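PDB 4OQJ: PKS from Streptomyces albus, which probably extends acyl-carrier-bound polyketide chains by decarboxylative Claisen condensation, acting as a ketosynthase in oxazolomycin biosynthesis. Local coordinates for residues H573-A578 against T583-L588; G554-H559 against F598-A603. One frame throughout, in Å; residues are numbered along the deposited sequence.

Contact 1 of 2, residues H573-A578 against T583-L588; sequences HFDRCA and TPAAEL
Phe574, Ala578 and Leu588 form the apolar centre, at which helix 568-581 meets the short helix 585-590. Phe574 has CG anti to its own backbone N (chi1 -168°), and its ring reaches across so that CZ lies 3.6 Å from Leu588 CB, an approach at a slant. Ala578 CB points toward the other segment and meets Leu588 CD1, also at 3.6 Å. Ala585 CB closes this patch beside Phe574 CE1 at 4.1 Å, while the edge of the same ring faces the Ala585 carbonyl oxygen. Farther out, Asp575 brings OD1 to 3.7 Å from Ala585 CB, a contact of a polar atom with a methyl.

At the polar edge Thr583 N donates to Ala578 O over 3.1 Å. The donor lies in the carbonyl plane and the N-H...O angle is 145°. The two carbonyl oxygens, Ala578 O and Thr583 O, are both acceptors and stand 3.0 Å apart without being hydrogen-bonded to each other. With Pro584 at the N-cap of helix 585-590, this is a short connection between two consecutive helices, closed by the i+5 to i backbone bond from Thr583 N to Ala578 O.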
loop_
_atom_site.group_PDB
_atom_site.type_symbol
_atom_site.label_atom_id
_atom_site.label_comp_id
_atom_site.label_asym_id
_atom_site.label_seq_id
_atom_site.Cartn_x
_atom_site.Cartn_y
_atom_site.Cartn_z
ATOM N N HIS A 573 -16.167 -29.134 39.800
ATOM C CA HIS A 573 -15.352 -30.306 40.124
ATOM C C HIS A 573 -15.608 -30.842 41.528
ATOM O O HIS A 573 -15.434 -32.037 41.785
ATOM C CB HIS A 573 -13.877 -29.971 39.953
ATOM C CG HIS A 573 -13.520 -29.596 38.550
ATOM N ND1 HIS A 573 -13.551 -30.501 37.514
ATOM C CD2 HIS A 573 -13.159 -28.409 38.007
ATOM C CE1 HIS A 573 -13.212 -29.890 36.390
ATOM N NE2 HIS A 573 -12.970 -28.622 36.662
ATOM N N PHE A 574 -16.012 -29.975 42.446
ATOM C CA PHE A 574 -16.332 -30.441 43.791
ATOM C C PHE A 574 -17.599 -31.297 43.754
ATOM O O PHE A 574 -17.663 -32.345 44.393
ATOM C CB PHE A 574 -16.503 -29.265 44.760
ATOM C CG PHE A 574 -16.558 -29.676 46.209
ATOM C CD1 PHE A 574 -17.752 -30.045 46.792
ATOM C CD2 PHE A 574 -15.407 -29.701 46.980
ATOM C CE1 PHE A 574 -17.798 -30.429 48.120
ATOM C CE2 PHE A 574 -15.443 -30.078 48.292
ATOM C CZ PHE A 574 -16.642 -30.446 48.872
ATOM N N ASP A 575 -18.610 -30.837 43.020
ATOM C CA ASP A 575 -19.849 -31.594 42.868
ATOM C C ASP A 575 -19.554 -32.976 42.302
ATOM O O ASP A 575 -20.032 -33.987 42.817
ATOM C CB ASP A 575 -20.836 -30.858 41.957
ATOM C CG ASP A 575 -21.579 -29.740 42.670
ATOM O OD1 ASP A 575 -21.530 -29.675 43.919
ATOM O OD2 ASP A 575 -22.233 -28.930 41.973
ATOM N N ARG A 576 -18.748 -33.018 41.250
ATOM C CA ARG A 576 -18.446 -34.283 40.597
ATOM C C ARG A 576 -17.584 -35.175 41.485
ATOM O O ARG A 576 -17.746 -36.394 41.485
ATOM C CB ARG A 576 -17.772 -34.027 39.250
ATOM C CG ARG A 576 -18.683 -33.271 38.277
ATOM C CD ARG A 576 -18.095 -33.138 36.876
ATOM N NE ARG A 576 -18.910 -32.256 36.039
ATOM C CZ ARG A 576 -20.015 -32.629 35.391
ATOM N NH1 ARG A 576 -20.462 -33.882 35.468
ATOM N NH2 ARG A 576 -20.678 -31.739 34.659
ATOM N N CYS A 577 -16.688 -34.574 42.261
ATOM C CA CYS A 577 -15.878 -35.338 43.204
ATOM C C CYS A 577 -16.737 -35.929 44.320
ATOM O O CYS A 577 -16.501 -37.048 44.759
ATOM C CB CYS A 577 -14.784 -34.467 43.815
ATOM S SG CYS A 577 -13.799 -35.326 45.049
ATOM N N ALA A 578 -17.728 -35.177 44.786
ATOM C CA ALA A 578 -18.616 -35.667 45.843
ATOM C C ALA A 578 -19.460 -36.837 45.332
ATOM O O ALA A 578 -19.805 -37.753 46.089
ATOM C CB ALA A 578 -19.507 -34.543 46.352
ATOM N N THR A 583 -20.812 -39.108 48.747
ATOM C CA THR A 583 -21.270 -38.231 49.827
ATOM C C THR A 583 -21.869 -36.936 49.270
ATOM O O THR A 583 -21.364 -36.386 48.294
ATOM C CB THR A 583 -20.116 -37.885 50.783
ATOM O OG1 THR A 583 -19.433 -39.086 51.156
ATOM C CG2 THR A 583 -20.640 -37.189 52.032
ATOM N N PRO A 584 -22.959 -36.443 49.882
ATOM C CA PRO A 584 -23.500 -35.165 49.401
ATOM C C PRO A 584 -22.495 -34.018 49.532
ATOM O O PRO A 584 -21.742 -33.974 50.508
ATOM C CB PRO A 584 -24.715 -34.938 50.305
ATOM C CG PRO A 584 -25.126 -36.314 50.728
ATOM C CD PRO A 584 -23.853 -37.093 50.860
ATOM N N ALA A 585 -22.488 -33.112 48.558
ATOM C CA ALA A 585 -21.564 -31.981 48.562
ATOM C C ALA A 585 -21.695 -31.152 49.835
ATOM O O ALA A 585 -20.694 -30.759 50.431
ATOM C CB ALA A 585 -21.801 -31.106 47.344
ATOM N N ALA A 586 -22.930 -30.890 50.251
ATOM C CA ALA A 586 -23.184 -30.105 51.460
ATOM C C ALA A 586 -22.537 -30.738 52.688
ATOM O O ALA A 586 -22.079 -30.036 53.589
ATOM C CB ALA A 586 -24.675 -29.945 51.681
ATOM N N GLU A 587 -22.505 -32.066 52.720
ATOM C CA GLU A 587 -21.871 -32.791 53.815
ATOM C C GLU A 587 -20.362 -32.584 53.797
ATOM O O GLU A 587 -19.762 -32.265 54.822
ATOM C CB GLU A 587 -22.199 -34.282 53.734
ATOM C CG GLU A 587 -23.291 -34.722 54.691
ATOM C CD GLU A 587 -23.699 -36.165 54.481
ATOM O OE1 GLU A 587 -22.815 -37.050 54.561
ATOM O OE2 GLU A 587 -24.899 -36.409 54.225
ATOM N N LEU A 588 -19.748 -32.760 52.632
ATOM C CA LEU A 588 -18.298 -32.595 52.514
ATOM C C LEU A 588 -17.847 -31.152 52.796
ATOM O O LEU A 588 -16.804 -30.939 53.415
ATOM C CB LEU A 588 -17.827 -33.019 51.123
ATOM C CG LEU A 588 -17.785 -34.515 50.832
ATOM C CD1 LEU A 588 -17.536 -34.765 49.351
ATOM C CD2 LEU A 588 -16.716 -35.187 51.663
#

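Contact 2 of 2, residues G554-H559 against F598-A603; sequences GGTPEH and FAVQYA
His559 and Val600 meet because both side chains run anti to their backbone N: CG of His559 at chi1 170° and CG1 of Val600 at chi1 179°. Each CB already points at the opposite segment, and these torsions carry the imidazole and the methyl farther across. Val600 CG1 then lies 3.9 Å from His559 CD2 and 4.2 Å from His559 NE2, touching the carbon-nitrogen side of the ring obliquely. The evidence is for van der Waals packing alone: just 90 Å² is buried, and the segments share no polar bond.

Thr556, the N-cap residue of helix 557-566, adds a looser touch, with OG1 4.4 Å from Val600 CG1. The same hydroxyl sits at the edge of the His559 ring and in its plane, 3.6 Å from His559 CD2, although the Thr556 side chain makes no capping bond. Val600 CG1 therefore faces a surface made by the first turn of the helix and the residue before it.

The orientation of the imidazole is fixed largely from outside. His559 ND1 accepts a hydrogen bond from Gly660 N, consistent with a neutral ring carrying its proton on NE2, and the Phe663 ring meets it with the planes about perpendicular. Pro653 and Val659 also touch this side chain.

In the loop ahead of helix 557-566, Gly555 is tied by backbone bonding to His592. On the other segment, Gln601 OE1 accepts a hydrogen bond from Val551 N in the loop after strand 547-549. Helix 594-610 is embraced on several sides: Val600 looks to the start of helix 557-566, Ala599 and Ala603 pack on helix 568-581, and Phe598 reaches helix 627-635, with the loop after strand 547-549 running alongside.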
loop_
_atom_site.group_PDB
_atom_site.type_symbol
_atom_site.label_atom_id
_atom_site.label_comp_id
_atom_site.label_asym_id
_atom_site.label_seq_id
_atom_site.Cartn_x
_atom_site.Cartn_y
_atom_site.Cartn_z
ATOM N N GLY A 554 -6.668 -31.585 58.470
ATOM C CA GLY A 554 -8.095 -31.503 58.675
ATOM C C GLY A 554 -8.773 -30.799 57.517
ATOM O O GLY A 554 -8.128 -30.117 56.701
ATOM N N GLY A 555 -10.088 -30.972 57.444
ATOM C CA GLY A 555 -10.896 -30.230 56.501
ATOM C C GLY A 555 -10.805 -28.743 56.784
ATOM O O GLY A 555 -10.277 -28.311 57.810
ATOM N N THR A 556 -11.327 -27.952 55.860
ATOM C CA THR A 556 -11.294 -26.506 55.975
ATOM C C THR A 556 -12.659 -25.959 55.557
ATOM O O THR A 556 -12.792 -25.432 54.451
ATOM C CB THR A 556 -10.191 -25.933 55.092
ATOM O OG1 THR A 556 -10.438 -26.312 53.720
ATOM C CG2 THR A 556 -8.822 -26.468 55.554
ATOM N N PRO A 557 -13.675 -26.102 56.431
ATOM C CA PRO A 557 -15.065 -25.894 56.001
ATOM C C PRO A 557 -15.358 -24.468 55.543
ATOM O O PRO A 557 -16.064 -24.291 54.558
ATOM C CB PRO A 557 -15.883 -26.237 57.252
ATOM C CG PRO A 557 -14.950 -26.992 58.154
ATOM C CD PRO A 557 -13.591 -26.482 57.855
ATOM N N GLU A 558 -14.828 -23.470 56.241
ATOM C CA GLU A 558 -15.019 -22.086 55.829
ATOM C C GLU A 558 -14.388 -21.838 54.460
ATOM O O GLU A 558 -14.982 -21.182 53.594
ATOM C CB GLU A 558 -14.423 -21.132 56.867
ATOM C CG GLU A 558 -14.681 -19.661 56.573
ATOM C CD GLU A 558 -13.850 -18.734 57.442
ATOM O OE1 GLU A 558 -13.397 -17.689 56.928
ATOM O OE2 GLU A 558 -13.659 -19.046 58.638
ATOM N N HIS A 559 -13.183 -22.365 54.266
ATOM C CA HIS A 559 -12.487 -22.211 53.000
ATOM C C HIS A 559 -13.228 -22.933 51.876
ATOM O O HIS A 559 -13.372 -22.401 50.775
ATOM C CB HIS A 559 -11.057 -22.749 53.086
ATOM C CG HIS A 559 -10.382 -22.842 51.753
ATOM N ND1 HIS A 559 -10.098 -21.738 50.981
ATOM C CD2 HIS A 559 -9.954 -23.915 51.049
ATOM C CE1 HIS A 559 -9.516 -22.125 49.857
ATOM N NE2 HIS A 559 -9.419 -23.440 49.874
ATOM N N PHE A 598 -9.637 -34.114 51.226
ATOM C CA PHE A 598 -9.334 -34.595 49.885
ATOM C C PHE A 598 -10.159 -33.847 48.837
ATOM O O PHE A 598 -9.605 -33.282 47.896
ATOM C CB PHE A 598 -9.601 -36.096 49.758
ATOM C CG PHE A 598 -9.451 -36.600 48.357
ATOM C CD1 PHE A 598 -8.197 -36.904 47.843
ATOM C CD2 PHE A 598 -10.552 -36.739 47.538
ATOM C CE1 PHE A 598 -8.056 -37.344 46.544
ATOM C CE2 PHE A 598 -10.411 -37.180 46.240
ATOM C CZ PHE A 598 -9.161 -37.482 45.745
ATOM N N ALA A 599 -11.480 -33.854 49.007
ATOM C CA ALA A 599 -12.404 -33.249 48.042
ATOM C C ALA A 599 -12.031 -31.807 47.687
ATOM O O ALA A 599 -11.929 -31.470 46.513
ATOM C CB ALA A 599 -13.822 -33.296 48.574
ATOM N N VAL A 600 -11.825 -30.968 48.693
ATOM C CA VAL A 600 -11.460 -29.576 48.461
ATOM C C VAL A 600 -10.164 -29.472 47.663
ATOM O O VAL A 600 -10.063 -28.670 46.744
ATOM C CB VAL A 600 -11.294 -28.807 49.775
ATOM C CG1 VAL A 600 -10.886 -27.349 49.509
ATOM C CG2 VAL A 600 -12.586 -28.838 50.555
ATOM N N GLN A 601 -9.176 -30.295 48.007
ATOM C CA GLN A 601 -7.890 -30.237 47.330
ATOM C C GLN A 601 -7.991 -30.776 45.904
ATOM O O GLN A 601 -7.406 -30.199 44.993
ATOM C CB GLN A 601 -6.826 -31.012 48.118
ATOM C CG GLN A 601 -6.373 -30.302 49.388
ATOM C CD GLN A 601 -5.301 -31.069 50.154
ATOM O OE1 GLN A 601 -4.110 -30.814 49.998
ATOM N NE2 GLN A 601 -5.727 -31.991 50.996
ATOM N N TYR A 602 -8.730 -31.872 45.720
ATOM C CA TYR A 602 -8.916 -32.460 44.401
ATOM C C TYR A 602 -9.627 -31.481 43.479
ATOM O O TYR A 602 -9.210 -31.269 42.337
ATOM C CB TYR A 602 -9.714 -33.776 44.484
ATOM C CG TYR A 602 -9.966 -34.400 43.126
ATOM C CD1 TYR A 602 -9.008 -35.201 42.518
ATOM C CD2 TYR A 602 -11.158 -34.188 42.451
ATOM C CE1 TYR A 602 -9.231 -35.772 41.273
ATOM C CE2 TYR A 602 -11.392 -34.758 41.211
ATOM C CZ TYR A 602 -10.421 -35.544 40.623
ATOM O OH TYR A 602 -10.648 -36.114 39.385
ATOM N N ALA A 603 -10.696 -30.874 43.977
ATOM C CA ALA A 603 -11.450 -29.916 43.181
ATOM C C ALA A 603 -10.584 -28.707 42.810
ATOM O O ALA A 603 -10.680 -28.195 41.692
ATOM C CB ALA A 603 -12.680 -29.478 43.926
#

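Contact 1 is nested along the chain inside the loop closed by contact 2, and their centres lie 10 Å apart. Phe574 joins them: its CE2 is 3.6 Å from Ala599 CB and 3.7 Å from Val600 N, so the ring that packs on helix 585-590 also rests on helix 594-610. A second bridge runs from Cys577 SG to Tyr602 CD2 at 3.9 Å. Helices 557-566, 568-581, 585-590 and 594-610 pack as one cluster through these contacts. Its sequence resembles the start of acyltransferase domains, consistent with a vestige of one. Centred about 47 and 44 Å from the chain centre, the contacts include neither potassium ligand, Ser292 or Lys294.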